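Methyltransferase (Pectobacterium atrosepticum SCRI1043, PDB 2P7H) probably transfers methyl groups from S-adenosylmethionine to a substrate not yet identified. Local coordinates at residues G50-D55 with E74-H79. Residues are numbered along the deposited sequence; the frame is centred on the assembly and turned at random.
Sequences GSFKGD and EEAISH
H79 reaches from helix 74-81 to the turn S51-G54 and donates ND1-H to K53 O, 3.3 Å away. The bond is long and bent (145° at the hydrogen), though it meets a carbonyl lone pair in plane. With CG anti to the backbone N (chi1 177°), the imidazole extends off the helix towards the turn, and K53 lays its aliphatic chain across one ring face, CD lying 4.0 Å from the ring centroid in a CH-pi contact. The first torsion of K53 and a bend at chi2 (-141°) bring that methylene over the imidazole. On the other side of the lysine, CG packs on a face of the F52 ring, near its rim. A76 suits the closest approach of the backbones: its small CB meets F52 CD1 at 3.5 Å and lets the turn come close to the helix. The turn is type II'; at G54 a CB would jam against K53 O, hence glycine. F52 N bonds to E71, the acidic residue ending the second strand, where class I methyltransferases commonly bind the cofactor ribose. The contact joins the loop after the first strand to helix 74-81, which follows the second. Because a carbonyl only accepts, ND1 must be protonated; nearby K53 NZ would probably disfavour a second proton on NE2.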
loop_
_atom_site.group_PDB
_atom_site.type_symbol
_atom_site.label_atom_id
_atom_site.label_comp_id
_atom_site.label_asym_id
_atom_site.label_seq_id
_atom_site.Cartn_x
_atom_site.Cartn_y
_atom_site.Cartn_z
ATOM N N GLY C 50 12.746 -7.538 -29.261
ATOM C CA GLY C 50 12.700 -8.845 -28.661
ATOM C C GLY C 50 11.386 -9.542 -28.925
ATOM O O GLY C 50 10.739 -9.972 -28.003
ATOM N N SER C 51 11.059 -9.736 -30.198
ATOM C CA SER C 51 9.729 -10.149 -30.596
ATOM C C SER C 51 9.588 -11.691 -30.539
ATOM O O SER C 51 8.469 -12.251 -30.595
ATOM C CB SER C 51 9.439 -9.593 -31.993
ATOM O OG SER C 51 10.503 -9.908 -32.890
ATOM N N PHE C 52 10.732 -12.347 -30.377
ATOM C CA PHE C 52 10.820 -13.793 -30.233
ATOM C C PHE C 52 9.946 -14.556 -31.277
ATOM O O PHE C 52 10.221 -14.454 -32.479
ATOM C CB PHE C 52 10.558 -14.169 -28.760
ATOM C CG PHE C 52 10.976 -15.570 -28.419
ATOM C CD1 PHE C 52 12.265 -16.001 -28.677
ATOM C CD2 PHE C 52 10.080 -16.456 -27.855
ATOM C CE1 PHE C 52 12.642 -17.288 -28.384
ATOM C CE2 PHE C 52 10.458 -17.746 -27.565
ATOM C CZ PHE C 52 11.733 -18.159 -27.827
ATOM N N LYS C 53 8.935 -15.321 -30.856
ATOM C CA LYS C 53 8.195 -16.192 -31.782
ATOM C C LYS C 53 6.937 -15.533 -32.287
ATOM O O LYS C 53 6.124 -16.167 -32.912
ATOM C CB LYS C 53 7.826 -17.527 -31.111
ATOM C CG LYS C 53 9.048 -18.356 -30.716
ATOM C CD LYS C 53 8.879 -19.833 -30.953
ATOM C CE LYS C 53 8.045 -20.510 -29.893
ATOM N NZ LYS C 53 8.295 -21.982 -29.979
ATOM N N GLY C 54 6.759 -14.253 -32.006
ATOM C CA GLY C 54 5.613 -13.515 -32.538
ATOM C C GLY C 54 4.308 -13.631 -31.764
ATOM O O GLY C 54 3.263 -13.163 -32.225
ATOM N N ASP C 55 4.362 -14.232 -30.583
ATOM C CA ASP C 55 3.160 -14.427 -29.760
ATOM C C ASP C 55 2.541 -13.099 -29.360
ATOM O O ASP C 55 1.322 -12.955 -29.405
ATOM C CB ASP C 55 3.484 -15.259 -28.516
ATOM C CG ASP C 55 4.013 -16.650 -28.866
ATOM O OD1 ASP C 55 3.280 -17.420 -29.509
ATOM O OD2 ASP C 55 5.179 -16.960 -28.534
ATOM N N GLU C 74 17.285 -16.640 -35.076
ATOM C CA GLU C 74 16.834 -16.920 -36.438
ATOM C C GLU C 74 15.632 -17.852 -36.449
ATOM O O GLU C 74 14.733 -17.727 -37.287
ATOM C CB GLU C 74 17.964 -17.572 -37.239
ATOM C CG GLU C 74 17.668 -17.701 -38.712
ATOM C CD GLU C 74 18.904 -18.086 -39.540
ATOM O OE1 GLU C 74 20.035 -18.095 -38.996
ATOM O OE2 GLU C 74 18.733 -18.371 -40.748
ATOM N N GLU C 75 15.659 -18.807 -35.526
ATOM C CA GLU C 75 14.622 -19.814 -35.378
ATOM C C GLU C 75 13.317 -19.198 -34.877
ATOM O O GLU C 75 12.240 -19.468 -35.411
ATOM C CB GLU C 75 15.103 -20.869 -34.379
ATOM C CG GLU C 75 14.160 -22.036 -34.181
ATOM C CD GLU C 75 14.724 -23.076 -33.223
ATOM O OE1 GLU C 75 15.951 -23.040 -32.953
ATOM O OE2 GLU C 75 13.941 -23.927 -32.741
ATOM N N ALA C 76 13.415 -18.361 -33.853
ATOM C CA ALA C 76 12.219 -17.708 -33.318
ATOM C C ALA C 76 11.588 -16.865 -34.417
ATOM O O ALA C 76 10.384 -16.907 -34.638
ATOM C CB ALA C 76 12.574 -16.833 -32.099
ATOM N N ILE C 77 12.432 -16.086 -35.089
ATOM C CA ILE C 77 12.010 -15.173 -36.149
ATOM C C ILE C 77 11.318 -15.955 -37.269
ATOM O O ILE C 77 10.243 -15.577 -37.722
ATOM C CB ILE C 77 13.234 -14.361 -36.670
ATOM C CG1 ILE C 77 13.019 -12.857 -36.551
ATOM C CG2 ILE C 77 13.587 -14.726 -38.085
ATOM C CD1 ILE C 77 14.306 -12.093 -36.879
ATOM N N SER C 78 11.918 -17.069 -37.682
ATOM C CA SER C 78 11.317 -17.918 -38.689
ATOM C C SER C 78 9.951 -18.439 -38.263
ATOM O O SER C 78 9.025 -18.475 -39.067
ATOM C CB SER C 78 12.257 -19.083 -39.013
ATOM O OG SER C 78 13.553 -18.595 -39.343
ATOM N N HIS C 79 9.814 -18.820 -36.998
ATOM C CA HIS C 79 8.525 -19.259 -36.482
ATOM C C HIS C 79 7.506 -18.146 -36.583
ATOM O O HIS C 79 6.413 -18.366 -37.060
ATOM C CB HIS C 79 8.635 -19.751 -35.044
ATOM C CG HIS C 79 7.323 -20.149 -34.440
ATOM N ND1 HIS C 79 6.385 -19.229 -34.016
ATOM C CD2 HIS C 79 6.793 -21.369 -34.186
ATOM C CE1 HIS C 79 5.333 -19.866 -33.526
ATOM N NE2 HIS C 79 5.556 -21.164 -33.617
#